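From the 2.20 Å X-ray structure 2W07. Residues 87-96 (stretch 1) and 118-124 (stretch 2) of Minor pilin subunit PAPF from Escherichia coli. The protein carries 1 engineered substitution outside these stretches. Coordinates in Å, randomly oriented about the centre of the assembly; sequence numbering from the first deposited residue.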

# COMPACT_ATOMS: atom_id res chain seq x y z
N GLN B 87 -4.13 15.62 8.77
CA GLN B 87 -3.50 15.58 7.46
C GLN B 87 -2.88 16.94 7.15
O GLN B 87 -3.48 17.97 7.42
CB GLN B 87 -4.53 15.22 6.39
CG GLN B 87 -5.14 13.84 6.56
CD GLN B 87 -6.26 13.57 5.58
OE1 GLN B 87 -7.27 14.26 5.56
NE2 GLN B 87 -6.08 12.55 4.74
N GLY B 88 -1.68 16.92 6.59
CA GLY B 88 -1.00 18.15 6.24
C GLY B 88 -0.58 18.95 7.45
O GLY B 88 -0.79 18.52 8.58
N LYS B 89 0.01 20.12 7.20
CA LYS B 89 0.46 21.00 8.28
C LYS B 89 -0.73 21.80 8.79
O LYS B 89 -1.38 22.52 8.03
CB LYS B 89 1.54 21.94 7.77
N GLY B 90 -1.03 21.65 10.07
CA GLY B 90 -2.15 22.37 10.64
C GLY B 90 -3.17 21.45 11.29
O GLY B 90 -3.39 20.32 10.84
N MET B 91 -3.80 21.94 12.35
CA MET B 91 -4.79 21.17 13.09
C MET B 91 -6.19 21.28 12.47
O MET B 91 -7.19 21.05 13.14
CB MET B 91 -4.82 21.65 14.54
CG MET B 91 -5.38 20.64 15.52
SD MET B 91 -5.10 21.14 17.22
CE MET B 91 -3.30 21.26 17.25
N SER B 92 -6.25 21.62 11.18
CA SER B 92 -7.53 21.76 10.50
C SER B 92 -8.19 20.43 10.14
O SER B 92 -9.03 19.93 10.88
CB SER B 92 -7.36 22.62 9.24
OG SER B 92 -6.34 22.12 8.40
N THR B 93 -7.81 19.85 9.00
CA THR B 93 -8.38 18.58 8.57
C THR B 93 -7.79 17.40 9.35
O THR B 93 -6.57 17.24 9.41
CB THR B 93 -8.16 18.35 7.07
OG1 THR B 93 -8.52 17.00 6.74
CG2 THR B 93 -6.70 18.59 6.70
N PRO B 94 -8.65 16.56 9.94
CA PRO B 94 -8.21 15.39 10.71
C PRO B 94 -7.70 14.24 9.85
O PRO B 94 -7.94 14.20 8.65
CB PRO B 94 -9.47 15.01 11.48
CG PRO B 94 -10.54 15.29 10.48
CD PRO B 94 -10.13 16.65 9.94
N LEU B 95 -6.98 13.32 10.48
CA LEU B 95 -6.43 12.15 9.80
C LEU B 95 -6.98 10.88 10.44
O LEU B 95 -6.40 10.35 11.38
CB LEU B 95 -4.91 12.15 9.88
CG LEU B 95 -4.19 10.91 9.35
CD1 LEU B 95 -4.63 10.59 7.94
CD2 LEU B 95 -2.69 11.14 9.40
N THR B 96 -8.11 10.40 9.92
CA THR B 96 -8.77 9.20 10.42
C THR B 96 -7.82 8.01 10.51
O THR B 96 -7.05 7.75 9.58
CB THR B 96 -9.96 8.80 9.53
OG1 THR B 96 -10.90 9.89 9.48
CG2 THR B 96 -10.65 7.56 10.08
N PHE B 118 4.54 13.49 2.03
CA PHE B 118 3.34 13.31 2.84
C PHE B 118 3.59 14.02 4.16
O PHE B 118 4.56 13.73 4.87
CB PHE B 118 3.07 11.82 3.10
CG PHE B 118 1.82 11.57 3.90
CD1 PHE B 118 0.57 11.90 3.38
CD2 PHE B 118 1.89 11.01 5.17
CE1 PHE B 118 -0.60 11.68 4.12
CE2 PHE B 118 0.72 10.77 5.92
CZ PHE B 118 -0.52 11.11 5.39
N THR B 119 2.72 14.97 4.48
CA THR B 119 2.84 15.75 5.70
C THR B 119 1.67 15.46 6.62
O THR B 119 0.52 15.39 6.18
CB THR B 119 2.85 17.27 5.37
OG1 THR B 119 3.99 17.58 4.57
CG2 THR B 119 2.88 18.09 6.65
N PHE B 120 1.96 15.26 7.90
CA PHE B 120 0.90 15.01 8.88
C PHE B 120 1.25 15.70 10.18
O PHE B 120 2.42 15.82 10.54
CB PHE B 120 0.69 13.50 9.09
CG PHE B 120 1.84 12.80 9.77
CD1 PHE B 120 1.76 12.44 11.11
CD2 PHE B 120 2.98 12.46 9.05
CE1 PHE B 120 2.80 11.75 11.73
CE2 PHE B 120 4.03 11.77 9.66
CZ PHE B 120 3.94 11.42 11.01
N THR B 121 0.23 16.19 10.87
CA THR B 121 0.42 16.89 12.12
C THR B 121 -0.09 16.09 13.32
O THR B 121 -1.19 15.54 13.29
CB THR B 121 -0.27 18.25 12.09
OG1 THR B 121 0.36 19.07 11.10
CG2 THR B 121 -0.17 18.94 13.44
N SER B 122 0.74 16.02 14.35
CA SER B 122 0.40 15.30 15.57
C SER B 122 0.36 16.28 16.73
O SER B 122 1.27 17.09 16.90
CB SER B 122 1.44 14.21 15.84
OG SER B 122 1.57 13.33 14.74
N VAL B 123 -0.69 16.21 17.53
CA VAL B 123 -0.83 17.10 18.67
C VAL B 123 -1.37 16.36 19.89
O VAL B 123 -2.36 15.63 19.81
CB VAL B 123 -1.76 18.29 18.32
CG1 VAL B 123 -3.04 17.78 17.68
CG2 VAL B 123 -2.08 19.09 19.58
N PRO B 124 -0.70 16.52 21.04
CA PRO B 124 -1.11 15.86 22.28
C PRO B 124 -2.57 16.15 22.63
O PRO B 124 -3.09 17.23 22.34
CB PRO B 124 -0.12 16.40 23.31
CG PRO B 124 0.28 17.73 22.75
CD PRO B 124 0.45 17.41 21.29

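Stretch 2 is a β-strand whose alternate residues Thr119, Thr121 and Val123 turn toward the irregular loop of stretch 1, and together the two segments bury 413 Å². Phe118 contributes little beyond some covered surface. At Thr119 the backbone makes the first bond: Gly88 N donates to Thr119 O at 2.7 Å, while the side-chain methyl CG2 lies 3.6 Å from Lys89 N and packs against the loop backbone. Gly88 suits its place because its positive phi favours glycine. Phe120 pairs with Gln87 in an antiparallel, non-hydrogen-bonded bridge, and its CB lies 4.1 Å from Leu95 CD2, an apolar contact between two buried side chains.

Thr121 is the centre of the joint. Its hydroxyl, with chi1 in the m well, donates to the backbone, OG1 to Gly88 O at 2.8 Å, and accepts from Gly90 N, which lies 3.1 Å from OG1. A threonine can thus satisfy a carbonyl and an amide of the loop at once, where the loop does not continue the strand pairing. Gly90 adopts backbone angles that would jam a CB against the preceding carbonyl. Ser122 points away, but Val123 offers a branched apolar surface: its CG2 meets Met91 CE at 3.4 Å, reached by the methionine's extended chi1 and chi2, both t. Pro124 makes no contact.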